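Local atomic coordinates of stringent starvation protein A homolog (Haemophilus influenzae, PDB entry 3LYK), a protein that probably forms an equimolar complex with the RNA polymerase holoenzyme, though not with the core enzyme, and belongs to the glutathione S-transferase superfamily. Residues Tyr17-Gln20 / Val21-Leu25; Ile71-Tyr74 / Leu75-Phe79; Leu100-Glu103 / Gln104-Pro108; Pro108-Ala111 / Lys112-Gly116. All blocks are in the same frame, centred on the assembly; numbering follows the deposited sequence.

Overall arrangement
All four contacts are short runs within a helix, set at different depths in a GST-type fold. Contact 1 is the most central, its centre about 6 Å from the centre of the chain, and lies on helix 16-27 of the thioredoxin-like domain. It packs against contact 2 on helix 68-78, also buried though its centre is about 14 Å from that of the chain; V21 meets I71 and L25 meets L75. Contacts 3 and 4 share P108 on helix 89-115 and are only partly buried. Contact 1 reaches contact 3 through polar side chains, whereas contacts 2 and 3 carry charged groups that meet the second subunit. Contact 4 touches no other subunit and ends the long helix.

Contact 1 (Tyr17-Gln20 / Val21-Leu25); sequences YCHQ and VKIVL
The imidazole of H19 and the side chain of I23 meet one helical turn apart, crossing at a slant. The CB of H19 leads away, but with chi1 at -168° the ring comes back beside I23, and NE2 lies 3.8 Å from I23 CD1. I23 answers with an extended chain whose CG1 also rests 3.4 Å from H19 O. The ring is further fixed by a hydrogen bond between NE2 and the hydroxyl of S195 and by the rings of F192 and W162. K22 lays its aliphatic chain over the preceding turn, with CG 3.4 Å from C18 O, while V21 CG2 sits 3.6 Å from Y17 O. This turn belongs to helix 16-27, the crossover helix of the beta-alpha-beta unit that opens the thioredoxin-like domain of the GST fold. Q20 sends its amide to other parts of the fold, and both ends are used: OE1 bonds to S68 and NE2 to the hydroxyl of Y107. Most backbone i to i+4 bonds are sound, with K22 N 3.0 Å from C18 O, I23 N 3.1 Å from H19 O and V24 N 3.2 Å from Q20 O. The exception is V21 N to Y17 O, weak at 3.3 Å.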
loop_
_atom_site.group_PDB
_atom_site.type_symbol
_atom_site.label_atom_id
_atom_site.label_comp_id
_atom_site.label_asym_id
_atom_site.label_seq_id
_atom_site.Cartn_x
_atom_site.Cartn_y
_atom_site.Cartn_z
ATOM N N TYR B 17 -8.408 9.709 5.638
ATOM C CA TYR B 17 -7.345 9.646 4.626
ATOM C C TYR B 17 -6.985 11.036 4.136
ATOM O O TYR B 17 -5.805 11.314 3.916
ATOM C CB TYR B 17 -7.724 8.723 3.434
ATOM C CG TYR B 17 -8.080 7.328 3.936
ATOM C CD1 TYR B 17 -7.074 6.490 4.447
ATOM C CD2 TYR B 17 -9.413 6.869 3.943
ATOM C CE1 TYR B 17 -7.376 5.231 4.951
ATOM C CE2 TYR B 17 -9.731 5.587 4.436
ATOM C CZ TYR B 17 -8.690 4.780 4.937
ATOM O OH TYR B 17 -8.933 3.531 5.464
ATOM N N CYS B 18 -7.981 11.919 3.995
ATOM C CA CYS B 18 -7.702 13.303 3.595
ATOM C C CYS B 18 -6.958 13.973 4.750
ATOM O O CYS B 18 -5.989 14.711 4.542
ATOM C CB CYS B 18 -9.003 14.058 3.254
ATOM S SG CYS B 18 -9.714 13.347 1.704
ATOM N N HIS B 19 -7.370 13.656 5.962
ATOM C CA HIS B 19 -6.699 14.241 7.122
ATOM C C HIS B 19 -5.191 13.844 7.191
ATOM O O HIS B 19 -4.321 14.695 7.395
ATOM C CB HIS B 19 -7.464 13.908 8.406
ATOM C CG HIS B 19 -7.002 14.703 9.586
ATOM N ND1 HIS B 19 -7.478 14.492 10.862
ATOM C CD2 HIS B 19 -6.090 15.708 9.680
ATOM C CE1 HIS B 19 -6.867 15.319 11.696
ATOM N NE2 HIS B 19 -6.016 16.063 11.001
ATOM N N GLN B 20 -4.885 12.554 6.983
ATOM C CA GLN B 20 -3.491 12.110 6.929
ATOM C C GLN B 20 -2.649 12.974 5.957
ATOM O O GLN B 20 -1.540 13.416 6.296
ATOM C CB GLN B 20 -3.388 10.648 6.431
ATOM C CG GLN B 20 -4.090 9.600 7.276
ATOM C CD GLN B 20 -4.010 8.220 6.602
ATOM O OE1 GLN B 20 -3.884 8.115 5.382
ATOM N NE2 GLN B 20 -4.123 7.186 7.382
ATOM N N VAL B 21 -3.168 13.148 4.743
ATOM C CA VAL B 21 -2.464 13.862 3.708
ATOM C C VAL B 21 -2.273 15.357 4.073
ATOM O O VAL B 21 -1.159 15.927 3.898
ATOM C CB VAL B 21 -3.173 13.706 2.318
ATOM C CG1 VAL B 21 -2.504 14.604 1.249
ATOM C CG2 VAL B 21 -3.073 12.229 1.833
ATOM N N LYS B 22 -3.311 15.974 4.639
ATOM C CA LYS B 22 -3.154 17.410 5.067
ATOM C C LYS B 22 -2.116 17.571 6.131
ATOM O O LYS B 22 -1.442 18.550 6.152
ATOM C CB LYS B 22 -4.467 18.037 5.558
ATOM C CG LYS B 22 -5.548 18.105 4.492
ATOM C CD LYS B 22 -6.848 18.549 5.204
ATOM C CE LYS B 22 -7.900 18.934 4.221
ATOM N NZ LYS B 22 -9.170 19.124 4.985
ATOM N N ILE B 23 -1.968 16.618 7.030
ATOM C CA ILE B 23 -0.910 16.753 8.031
ATOM C C ILE B 23 0.455 16.720 7.333
ATOM O O ILE B 23 1.350 17.531 7.619
ATOM C CB ILE B 23 -1.000 15.632 9.040
ATOM C CG1 ILE B 23 -2.286 15.784 9.843
ATOM C CG2 ILE B 23 0.251 15.634 9.954
ATOM C CD1 ILE B 23 -2.559 14.555 10.751
ATOM N N VAL B 24 0.608 15.806 6.378
ATOM C CA VAL B 24 1.920 15.723 5.664
ATOM C C VAL B 24 2.206 16.969 4.848
ATOM O O VAL B 24 3.330 17.489 4.885
ATOM C CB VAL B 24 2.026 14.418 4.816
ATOM C CG1 VAL B 24 3.299 14.409 3.992
ATOM C CG2 VAL B 24 1.943 13.184 5.813
ATOM N N LEU B 25 1.200 17.479 4.142
ATOM C CA LEU B 25 1.375 18.749 3.400
ATOM C C LEU B 25 1.834 19.906 4.308
ATOM O O LEU B 25 2.714 20.665 3.906
ATOM C CB LEU B 25 0.109 19.149 2.635
ATOM C CG LEU B 25 -0.230 18.286 1.405
ATOM C CD1 LEU B 25 -1.723 18.366 1.014
ATOM C CD2 LEU B 25 0.644 18.670 0.212
#

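Contact 2 (Ile71-Tyr74 / Leu75-Phe79); sequences IMEY and LDERF
Y74 lies alongside the chain of R78, its hydroxyl touching CD and the NH2 edge of the guanidinium. A chi1 of 167° runs the ring forward along helix 68-78, and R78, extended as far as NE, points the same way. R78 NH2 donates to Y74 OH at 2.7 Å; the bond is bent, and the hydroxyl sits 29° out of the guanidinium plane. Ring and guanidinium planes are 52° apart, so this is no stack. F79 places CZ over one face of the guanidinium, and NH2 also forms a salt bridge with D60. I71 CG2 and L75 CD1 pack at 3.9 Å, facing helix 16-27. On another side, E73 and E77 bring their carboxylates together, with OE1 of E73 3.9 Å from OE2 of E77 and the planes nearly perpendicular. A water donates to both oxygens, 2.6 Å from E73 OE1 and 2.6 Å from E77 OE2. E73 makes a salt bridge with R96 of its own chain, E77 with R92 and R96, both of the second subunit. The two carboxylates would be expected to repel, but the bridging water and the arginines from both subunits probably offset that cost at the dimer interface.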
loop_
_atom_site.group_PDB
_atom_site.type_symbol
_atom_site.label_atom_id
_atom_site.label_comp_id
_atom_site.label_asym_id
_atom_site.label_seq_id
_atom_site.Cartn_x
_atom_site.Cartn_y
_atom_site.Cartn_z
ATOM N N ILE B 71 0.385 9.074 -1.972
ATOM C CA ILE B 71 0.578 10.529 -1.837
ATOM C C ILE B 71 1.603 10.915 -0.767
ATOM O O ILE B 71 2.497 11.740 -1.007
ATOM C CB ILE B 71 -0.788 11.239 -1.603
ATOM C CG1 ILE B 71 -1.564 11.236 -2.929
ATOM C CG2 ILE B 71 -0.584 12.707 -1.059
ATOM C CD1 ILE B 71 -3.064 11.582 -2.744
HETATM N N MSE B 72 1.477 10.330 0.404
HETATM C CA MSE B 72 2.361 10.672 1.515
HETATM C C MSE B 72 3.798 10.312 1.264
HETATM O O MSE B 72 4.714 11.088 1.605
HETATM C CB MSE B 72 1.871 10.033 2.833
HETATM C CG MSE B 72 0.533 10.697 3.317
HETATM SE SE MSE B 72 0.066 9.918 5.064
HETATM C CE MSE B 72 -0.754 8.383 4.321
ATOM N N GLU B 73 4.013 9.132 0.680
ATOM C CA GLU B 73 5.382 8.762 0.334
ATOM C C GLU B 73 5.924 9.634 -0.771
ATOM O O GLU B 73 7.064 10.020 -0.713
ATOM C CB GLU B 73 5.510 7.257 0.015
ATOM C CG GLU B 73 5.452 6.411 1.339
ATOM C CD GLU B 73 6.279 5.085 1.273
ATOM O OE1 GLU B 73 7.474 5.132 0.824
ATOM O OE2 GLU B 73 5.720 4.024 1.692
ATOM N N TYR B 74 5.110 9.960 -1.769
ATOM C CA TYR B 74 5.521 10.951 -2.755
ATOM C C TYR B 74 5.986 12.280 -2.123
ATOM O O TYR B 74 7.033 12.863 -2.507
ATOM C CB TYR B 74 4.364 11.189 -3.732
ATOM C CG TYR B 74 4.546 12.431 -4.618
ATOM C CD1 TYR B 74 5.491 12.441 -5.657
ATOM C CD2 TYR B 74 3.785 13.599 -4.400
ATOM C CE1 TYR B 74 5.687 13.593 -6.473
ATOM C CE2 TYR B 74 3.973 14.722 -5.192
ATOM C CZ TYR B 74 4.918 14.712 -6.228
ATOM O OH TYR B 74 5.086 15.814 -7.025
ATOM N N LEU B 75 5.214 12.774 -1.154
ATOM C CA LEU B 75 5.559 14.088 -0.556
ATOM C C LEU B 75 6.844 13.949 0.266
ATOM O O LEU B 75 7.709 14.838 0.210
ATOM C CB LEU B 75 4.412 14.595 0.324
ATOM C CG LEU B 75 3.168 15.005 -0.440
ATOM C CD1 LEU B 75 1.942 15.224 0.477
ATOM C CD2 LEU B 75 3.416 16.264 -1.328
ATOM N N ASP B 76 6.983 12.855 1.030
ATOM C CA ASP B 76 8.178 12.655 1.811
ATOM C C ASP B 76 9.429 12.524 0.924
ATOM O O ASP B 76 10.507 13.013 1.308
ATOM C CB ASP B 76 8.068 11.411 2.704
ATOM C CG ASP B 76 9.115 11.397 3.814
ATOM O OD1 ASP B 76 9.186 12.401 4.602
ATOM O OD2 ASP B 76 9.878 10.377 3.938
ATOM N N GLU B 77 9.301 11.847 -0.228
ATOM C CA GLU B 77 10.423 11.731 -1.190
ATOM C C GLU B 77 10.704 13.048 -1.923
ATOM O O GLU B 77 11.855 13.441 -2.102
ATOM C CB GLU B 77 10.198 10.571 -2.196
ATOM C CG GLU B 77 10.155 9.187 -1.506
ATOM C CD GLU B 77 9.738 8.011 -2.432
ATOM O OE1 GLU B 77 9.481 8.208 -3.653
ATOM O OE2 GLU B 77 9.677 6.878 -1.923
ATOM N N ARG B 78 9.673 13.742 -2.367
ATOM C CA ARG B 78 9.929 14.983 -3.087
ATOM C C ARG B 78 10.430 16.128 -2.166
ATOM O O ARG B 78 11.312 16.899 -2.553
ATOM C CB ARG B 78 8.692 15.449 -3.803
ATOM C CG ARG B 78 8.944 16.759 -4.593
ATOM C CD ARG B 78 7.859 16.968 -5.606
ATOM N NE ARG B 78 7.900 18.319 -6.161
ATOM C CZ ARG B 78 6.832 18.996 -6.611
ATOM N NH1 ARG B 78 6.984 20.239 -7.082
ATOM N NH2 ARG B 78 5.598 18.471 -6.567
ATOM N N PHE B 79 9.898 16.195 -0.945
ATOM C CA PHE B 79 10.196 17.244 0.030
ATOM C C PHE B 79 10.829 16.622 1.269
ATOM O O PHE B 79 10.125 16.273 2.218
ATOM C CB PHE B 79 8.893 18.000 0.405
ATOM C CG PHE B 79 8.197 18.607 -0.789
ATOM C CD1 PHE B 79 8.760 19.699 -1.454
ATOM C CD2 PHE B 79 7.006 18.061 -1.269
ATOM C CE1 PHE B 79 8.123 20.269 -2.604
ATOM C CE2 PHE B 79 6.348 18.623 -2.399
ATOM C CZ PHE B 79 6.909 19.731 -3.076
HETATM O O HOH W 1 9.558 6.739 0.716
#

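Contact 3 (Leu100-Glu103 / Gln104-Pro108); sequences LRIE and QDWYP
Apolar contacts centre on I102, whose CG2 branch meets two aromatic side chains of the following turn at a slant. It lies 3.7 Å from Y107 CE1 and 4.0 Å from W106 CE3. A chi1 of -69° sets CG1 beside the backbone N and leaves the CG2 methyl beside both rings. Y107 also sets one ring face over CA of E103, whose side chain crosses it at about a right angle. A separate van der Waals contact joins L100 and Q104, which run side by side with CD1 of L100 3.4 Å from OE1 of Q104. Among the backbone bonds, I102 O accepts twice, from W106 N at 2.8 Å and from Y107 N at 3.3 Å, the latter the i to i+5 bond of a pi-type turn. P108 has no N-H to give, and its CD instead sits 3.2 Å from E103 O. The polar ends find partners beyond the turn. E103 OE2 bonds to the hydroxyl of Y17, and the hydroxyl of Y107 to Y156 O. R101 NE and D105 OD1 are 4.4 Å apart, beyond a salt bridge, and both hold the hydroxyl of Y52 of the second subunit. Doubled acceptance at I102, a wider turn at 104-106 and a proline two residues on characterise a kinked helix, here the long helix 89-115 that opens the all-helical C-terminal domain of the GST fold.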
loop_
_atom_site.group_PDB
_atom_site.type_symbol
_atom_site.label_atom_id
_atom_site.label_comp_id
_atom_site.label_asym_id
_atom_site.label_seq_id
_atom_site.Cartn_x
_atom_site.Cartn_y
_atom_site.Cartn_z
ATOM N N LEU B 100 0.180 -0.351 7.882
ATOM C CA LEU B 100 -0.747 -1.286 7.293
ATOM C C LEU B 100 -1.656 -1.874 8.368
ATOM O O LEU B 100 -2.868 -2.002 8.148
ATOM C CB LEU B 100 -0.013 -2.436 6.609
ATOM C CG LEU B 100 -0.929 -3.583 6.157
ATOM C CD1 LEU B 100 -1.783 -3.123 5.007
ATOM C CD2 LEU B 100 -0.103 -4.836 5.698
ATOM N N ARG B 101 -1.072 -2.237 9.500
ATOM C CA ARG B 101 -1.824 -2.865 10.578
ATOM C C ARG B 101 -2.800 -1.888 11.260
ATOM O O ARG B 101 -3.927 -2.274 11.604
ATOM C CB ARG B 101 -0.888 -3.461 11.612
ATOM C CG ARG B 101 -0.147 -4.738 11.099
ATOM C CD ARG B 101 0.836 -5.273 12.106
ATOM N NE ARG B 101 0.217 -5.378 13.419
ATOM C CZ ARG B 101 0.742 -4.906 14.544
ATOM N NH1 ARG B 101 1.938 -4.335 14.535
ATOM N NH2 ARG B 101 0.071 -5.007 15.688
ATOM N N ILE B 102 -2.364 -0.645 11.464
ATOM C CA ILE B 102 -3.267 0.387 11.970
ATOM C C ILE B 102 -4.479 0.501 11.082
ATOM O O ILE B 102 -5.612 0.366 11.543
ATOM C CB ILE B 102 -2.542 1.729 12.185
ATOM C CG1 ILE B 102 -1.586 1.545 13.353
ATOM C CG2 ILE B 102 -3.569 2.880 12.432
ATOM C CD1 ILE B 102 -0.457 2.558 13.392
ATOM N N GLU B 103 -4.225 0.675 9.798
ATOM C CA GLU B 103 -5.250 0.813 8.798
ATOM C C GLU B 103 -6.166 -0.424 8.721
ATOM O O GLU B 103 -7.398 -0.288 8.647
ATOM C CB GLU B 103 -4.588 1.069 7.448
ATOM C CG GLU B 103 -5.367 1.943 6.511
ATOM C CD GLU B 103 -6.220 1.143 5.567
ATOM O OE1 GLU B 103 -5.827 -0.005 5.248
ATOM O OE2 GLU B 103 -7.282 1.649 5.132
ATOM N N GLN B 104 -5.581 -1.614 8.795
ATOM C CA GLN B 104 -6.337 -2.846 8.632
ATOM C C GLN B 104 -7.165 -3.197 9.860
ATOM O O GLN B 104 -8.325 -3.566 9.741
ATOM C CB GLN B 104 -5.371 -4.007 8.323
ATOM C CG GLN B 104 -5.894 -4.936 7.295
ATOM C CD GLN B 104 -4.752 -5.605 6.501
ATOM O OE1 GLN B 104 -4.425 -5.187 5.378
ATOM N NE2 GLN B 104 -4.150 -6.628 7.087
ATOM N N ASP B 105 -6.550 -3.090 11.027
ATOM C CA ASP B 105 -7.149 -3.496 12.289
ATOM C C ASP B 105 -8.011 -2.387 12.962
ATOM O O ASP B 105 -9.103 -2.679 13.457
ATOM C CB ASP B 105 -6.067 -3.909 13.296
ATOM C CG ASP B 105 -5.207 -5.106 12.825
ATOM O OD1 ASP B 105 -4.221 -5.427 13.526
ATOM O OD2 ASP B 105 -5.494 -5.719 11.782
ATOM N N TRP B 106 -7.521 -1.136 13.016
ATOM C CA TRP B 106 -8.246 -0.083 13.747
ATOM C C TRP B 106 -9.206 0.722 12.907
ATOM O O TRP B 106 -10.320 0.974 13.348
ATOM C CB TRP B 106 -7.293 0.845 14.475
ATOM C CG TRP B 106 -6.520 0.178 15.550
ATOM C CD1 TRP B 106 -6.788 -1.036 16.138
ATOM C CD2 TRP B 106 -5.388 0.709 16.229
ATOM N NE1 TRP B 106 -5.861 -1.302 17.117
ATOM C CE2 TRP B 106 -4.993 -0.246 17.196
ATOM C CE3 TRP B 106 -4.668 1.915 16.129
ATOM C CZ2 TRP B 106 -3.892 -0.046 18.040
ATOM C CZ3 TRP B 106 -3.584 2.118 16.969
ATOM C CH2 TRP B 106 -3.200 1.144 17.910
ATOM N N TYR B 107 -8.820 1.109 11.686
ATOM C CA TYR B 107 -9.673 1.944 10.856
ATOM C C TYR B 107 -11.100 1.421 10.596
ATOM O O TYR B 107 -12.042 2.243 10.545
ATOM C CB TYR B 107 -8.962 2.366 9.559
ATOM C CG TYR B 107 -7.968 3.538 9.698
ATOM C CD1 TYR B 107 -7.266 3.762 10.879
ATOM C CD2 TYR B 107 -7.751 4.423 8.630
ATOM C CE1 TYR B 107 -6.365 4.825 11.020
ATOM C CE2 TYR B 107 -6.833 5.490 8.751
ATOM C CZ TYR B 107 -6.154 5.678 9.960
ATOM O OH TYR B 107 -5.275 6.735 10.098
ATOM N N PRO B 108 -11.271 0.085 10.353
ATOM C CA PRO B 108 -12.661 -0.376 10.117
ATOM C C PRO B 108 -13.534 -0.280 11.353
ATOM O O PRO B 108 -14.707 -0.013 11.220
ATOM C CB PRO B 108 -12.500 -1.861 9.705
ATOM C CG PRO B 108 -11.078 -1.930 9.112
ATOM C CD PRO B 108 -10.276 -0.953 9.968
#

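Contact 4 (Pro108-Ala111 / Lys112-Gly116); sequences PTLA and KAENG
L110 and E114 share the side of the helix that faces helix 152-165, with L110 CG 4.2 Å from E114 OE1. L110 packs against K163 and L164, and the extended glutamate starts along the preceding turn, its CG lying 3.4 Å from L110 O, before OE2 makes a salt bridge to K163. The tighter packing continues at A113, whose CB fits 3.4 Å from L110 O and, with T109, touches A124 on helix 118-134. Here the backbone is regular, A113 N bonding to T109 O at 2.9 Å and K112 N to P108 O at 3.0 Å. P108 and N115 make up the solvent side, together with the partly exposed K112. A bend at chi3 takes the lysine NZ to a weak hydrogen bond with S123; of its side chain, CB is the part close to P108-A111, 3.3 Å from T109 O. Toward the end the bonding slackens: E114 N makes weak bonds to both L110 O and A111 O, the first strongly bent at 127°. A111 O also receives N115 N at 2.9 Å, and G116 N closes on K112 O as the chain leaves helical geometry. The bonding thus passes from one regular acceptor per N-H to bent and divided bonds, which is consistent with a helix fraying into its end, the E114-K163 ion pair tying its last turn to helix 152-165.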
loop_
_atom_site.group_PDB
_atom_site.type_symbol
_atom_site.label_atom_id
_atom_site.label_comp_id
_atom_site.label_asym_id
_atom_site.label_seq_id
_atom_site.Cartn_x
_atom_site.Cartn_y
_atom_site.Cartn_z
ATOM N N PRO B 108 -11.271 0.085 10.353
ATOM C CA PRO B 108 -12.661 -0.376 10.117
ATOM C C PRO B 108 -13.534 -0.280 11.353
ATOM O O PRO B 108 -14.707 -0.013 11.220
ATOM C CB PRO B 108 -12.500 -1.861 9.705
ATOM C CG PRO B 108 -11.078 -1.930 9.112
ATOM C CD PRO B 108 -10.276 -0.953 9.968
ATOM N N THR B 109 -12.956 -0.493 12.526
ATOM C CA THR B 109 -13.655 -0.341 13.795
ATOM C C THR B 109 -14.078 1.132 14.002
ATOM O O THR B 109 -15.215 1.422 14.403
ATOM C CB THR B 109 -12.782 -0.827 14.950
ATOM O OG1 THR B 109 -12.274 -2.113 14.629
ATOM C CG2 THR B 109 -13.573 -0.925 16.296
ATOM N N LEU B 110 -13.178 2.057 13.678
ATOM C CA LEU B 110 -13.508 3.479 13.710
ATOM C C LEU B 110 -14.654 3.789 12.778
ATOM O O LEU B 110 -15.560 4.510 13.158
ATOM C CB LEU B 110 -12.273 4.361 13.382
ATOM C CG LEU B 110 -12.488 5.879 13.390
ATOM C CD1 LEU B 110 -12.943 6.366 14.789
ATOM C CD2 LEU B 110 -11.227 6.627 12.874
ATOM N N ALA B 111 -14.631 3.249 11.558
ATOM C CA ALA B 111 -15.734 3.479 10.623
ATOM C C ALA B 111 -17.094 2.933 11.153
ATOM O O ALA B 111 -18.138 3.547 10.949
ATOM C CB ALA B 111 -15.434 2.891 9.272
ATOM N N LYS B 112 -17.050 1.768 11.787
ATOM C CA LYS B 112 -18.219 1.149 12.438
ATOM C C LYS B 112 -18.731 2.120 13.520
ATOM O O LYS B 112 -19.948 2.369 13.636
ATOM C CB LYS B 112 -17.764 -0.173 13.071
ATOM C CG LYS B 112 -18.839 -1.205 13.402
ATOM C CD LYS B 112 -18.220 -2.430 14.120
ATOM C CE LYS B 112 -19.040 -2.878 15.338
ATOM N NZ LYS B 112 -18.129 -3.510 16.357
ATOM N N ALA B 113 -17.793 2.686 14.288
ATOM C CA ALA B 113 -18.120 3.615 15.377
ATOM C C ALA B 113 -18.772 4.898 14.894
ATOM O O ALA B 113 -19.467 5.544 15.641
ATOM C CB ALA B 113 -16.889 3.927 16.240
ATOM N N GLU B 114 -18.571 5.257 13.642
ATOM C CA GLU B 114 -19.201 6.452 13.117
ATOM C C GLU B 114 -20.481 6.110 12.388
ATOM O O GLU B 114 -21.405 6.901 12.387
ATOM C CB GLU B 114 -18.271 7.187 12.147
ATOM C CG GLU B 114 -16.944 7.607 12.741
ATOM C CD GLU B 114 -15.985 8.159 11.684
ATOM O OE1 GLU B 114 -15.513 7.368 10.826
ATOM O OE2 GLU B 114 -15.712 9.384 11.714
ATOM N N ASN B 115 -20.526 4.956 11.733
ATOM C CA ASN B 115 -21.608 4.660 10.800
ATOM C C ASN B 115 -22.500 3.459 11.124
ATOM O O ASN B 115 -23.377 3.129 10.352
ATOM C CB ASN B 115 -21.043 4.502 9.385
ATOM C CG ASN B 115 -20.091 5.634 9.004
ATOM O OD1 ASN B 115 -20.260 6.779 9.437
ATOM N ND2 ASN B 115 -19.082 5.315 8.195
ATOM N N GLY B 116 -22.267 2.777 12.232
ATOM C CA GLY B 116 -23.090 1.612 12.556
ATOM C C GLY B 116 -24.403 1.931 13.274
ATOM O O GLY B 116 -24.761 3.095 13.482
#